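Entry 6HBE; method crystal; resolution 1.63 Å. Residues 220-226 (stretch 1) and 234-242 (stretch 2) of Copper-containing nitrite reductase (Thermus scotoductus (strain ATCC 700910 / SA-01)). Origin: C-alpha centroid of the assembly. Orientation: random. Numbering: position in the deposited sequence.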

# COMPACT_ATOMS: atom_id res chain seq x y z
N GLY C 220 11.86 10.97 -21.80
CA GLY C 220 13.16 11.28 -21.19
C GLY C 220 13.79 10.19 -20.34
O GLY C 220 13.09 9.40 -19.70
N ILE C 221 15.12 10.15 -20.30
CA ILE C 221 15.88 9.33 -19.36
C ILE C 221 16.71 10.32 -18.57
O ILE C 221 17.50 11.05 -19.18
CB ILE C 221 16.79 8.29 -20.10
CG1 ILE C 221 15.91 7.30 -20.87
CG2 ILE C 221 17.67 7.51 -19.14
CD1 ILE C 221 16.65 6.28 -21.72
N PHE C 222 16.51 10.37 -17.24
CA PHE C 222 17.20 11.35 -16.39
C PHE C 222 18.70 11.09 -16.41
O PHE C 222 19.17 9.97 -16.16
CB PHE C 222 16.69 11.34 -14.92
CG PHE C 222 15.21 11.59 -14.76
CD1 PHE C 222 14.60 12.65 -15.40
CD2 PHE C 222 14.45 10.80 -13.92
CE1 PHE C 222 13.24 12.91 -15.24
CE2 PHE C 222 13.08 11.04 -13.76
CZ PHE C 222 12.48 12.12 -14.40
N GLU C 223 19.47 12.13 -16.71
CA GLU C 223 20.91 11.95 -16.89
C GLU C 223 21.64 11.72 -15.57
O GLU C 223 22.42 10.77 -15.44
CB GLU C 223 21.49 13.13 -17.66
CG GLU C 223 20.71 13.39 -18.97
CD GLU C 223 21.43 14.25 -19.95
OE1 GLU C 223 22.64 14.01 -20.18
OE2 GLU C 223 20.79 15.17 -20.51
N TYR C 224 21.40 12.61 -14.61
CA TYR C 224 22.02 12.53 -13.28
C TYR C 224 20.96 12.79 -12.21
O TYR C 224 20.18 13.71 -12.35
CB TYR C 224 23.12 13.59 -13.11
CG TYR C 224 24.17 13.64 -14.20
CD1 TYR C 224 24.86 12.49 -14.60
CD2 TYR C 224 24.52 14.86 -14.81
CE1 TYR C 224 25.83 12.54 -15.62
CE2 TYR C 224 25.49 14.92 -15.83
CZ TYR C 224 26.14 13.76 -16.23
OH TYR C 224 27.10 13.83 -17.22
N MET C 225 20.96 12.01 -11.13
CA MET C 225 20.08 12.22 -9.98
C MET C 225 20.88 12.12 -8.69
O MET C 225 21.83 11.38 -8.61
CB MET C 225 18.95 11.18 -9.94
CG MET C 225 18.36 10.82 -11.27
SD MET C 225 16.79 9.94 -11.19
CE MET C 225 17.23 8.53 -10.20
N TYR C 226 20.44 12.86 -7.67
CA TYR C 226 21.13 12.92 -6.39
C TYR C 226 20.13 12.61 -5.27
O TYR C 226 19.22 13.40 -5.02
CB TYR C 226 21.76 14.30 -6.21
CG TYR C 226 22.59 14.71 -7.41
CD1 TYR C 226 22.02 15.39 -8.49
CD2 TYR C 226 23.96 14.41 -7.48
CE1 TYR C 226 22.78 15.75 -9.60
CE2 TYR C 226 24.72 14.76 -8.58
CZ TYR C 226 24.14 15.43 -9.63
OH TYR C 226 24.90 15.79 -10.73
N LEU C 234 25.12 10.12 -6.19
CA LEU C 234 24.84 10.14 -7.64
C LEU C 234 24.34 8.79 -8.20
O LEU C 234 24.92 7.75 -7.93
CB LEU C 234 26.09 10.56 -8.42
CG LEU C 234 26.03 10.57 -9.97
CD1 LEU C 234 25.04 11.60 -10.47
CD2 LEU C 234 27.42 10.84 -10.55
N VAL C 235 23.26 8.86 -8.99
CA VAL C 235 22.69 7.75 -9.75
C VAL C 235 22.57 8.27 -11.17
O VAL C 235 22.15 9.43 -11.36
CB VAL C 235 21.26 7.43 -9.20
CG1 VAL C 235 20.57 6.34 -10.01
CG2 VAL C 235 21.33 7.05 -7.72
N VAL C 236 22.94 7.47 -12.18
CA VAL C 236 22.89 7.92 -13.57
C VAL C 236 21.91 7.12 -14.44
O VAL C 236 21.69 5.93 -14.20
CB VAL C 236 24.30 7.94 -14.23
CG1 VAL C 236 25.30 8.66 -13.34
CG2 VAL C 236 24.81 6.55 -14.54
N GLY C 237 21.39 7.77 -15.48
CA GLY C 237 20.65 7.08 -16.53
C GLY C 237 19.38 6.34 -16.12
O GLY C 237 19.22 5.14 -16.45
N ALA C 238 18.48 7.06 -15.47
CA ALA C 238 17.30 6.46 -14.84
C ALA C 238 15.95 6.82 -15.49
O ALA C 238 15.66 8.00 -15.78
CB ALA C 238 17.28 6.82 -13.35
N GLN C 239 15.13 5.81 -15.67
CA GLN C 239 13.73 6.02 -16.10
C GLN C 239 12.79 6.44 -14.96
O GLN C 239 11.70 6.94 -15.24
CB GLN C 239 13.19 4.77 -16.81
CG GLN C 239 12.72 3.64 -15.89
CD GLN C 239 12.83 2.28 -16.53
OE1 GLN C 239 11.98 1.87 -17.32
NE2 GLN C 239 13.86 1.55 -16.15
N THR C 240 13.19 6.18 -13.71
CA THR C 240 12.41 6.48 -12.53
C THR C 240 13.32 6.97 -11.38
O THR C 240 14.48 6.58 -11.29
CB THR C 240 11.64 5.24 -12.01
OG1 THR C 240 12.48 4.08 -12.06
CG2 THR C 240 10.38 5.00 -12.78
N ALA C 241 12.74 7.81 -10.51
CA ALA C 241 13.32 8.22 -9.24
C ALA C 241 12.41 7.72 -8.09
O ALA C 241 11.36 8.31 -7.82
CB ALA C 241 13.47 9.73 -9.20
N LEU C 242 12.81 6.62 -7.47
CA LEU C 242 12.06 5.98 -6.37
C LEU C 242 12.12 6.86 -5.08
O LEU C 242 13.21 7.23 -4.63
CB LEU C 242 12.66 4.59 -6.10
CG LEU C 242 12.07 3.83 -4.90
CD1 LEU C 242 10.60 3.49 -5.13
CD2 LEU C 242 12.84 2.59 -4.58
O HOH W 1 12.11 9.53 -17.01

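Two chains can stay side by side while both turn a corner, with bridged pairs before and after it, and this contact from a copper-containing nitrite reductase does so with a glycine: the chain bends at Glu 223 in one stretch and at Gly 237 in the other, and these two residues face each other, CA to CA, at 4.9 Å. Gly 237 has phi and psi of 61° and 54°, a positive phi that glycine adopts more readily than other residues. The two chains stay linked at the corner by a hydrogen bond from Gly 237 N to Glu 223 O at 3.2 Å, and the same carbonyl oxygen, Glu 223 O, also receives a CA-H...O contact from Val 236 CA at 3.4 Å.

Beyond the corner, antiparallel pairing holds on both sides. Phe 222 and Ala 238 form a hydrogen-bonded pair, with Phe 222 N to Ala 238 O at 2.9 Å and Ala 238 N to Phe 222 O at 3.1 Å. Met 225 and Val 235 form another, through Met 225 N to Val 235 O and Val 235 N to Met 225 O, both 2.9 Å. The intervening register places Tyr 224 against Val 236 without direct backbone hydrogen bonds between them.

Side-chain contacts also span the corner. Met 225, with the largest area covered by the opposing stretch, reaches past its own partner: its CE lies 4.0 Å from Val 235 CG1 but 3.6 Å from Ala 238 CB, while its SD sits 3.9 Å from Ala 241 CB. One flexible thioether thus joins residues before and after the corner. On the face shared by Tyr 224, Tyr 226, Leu 234 and Val 236, a single methyl serves two tyrosines, Leu 234 CD1 lying 3.8 Å from Tyr 224 CB and 3.7 Å from Tyr 226 CE2. Val 236 CG1 approaches the edge of the Tyr 224 ring, 4.1 Å from Tyr 224 CD1.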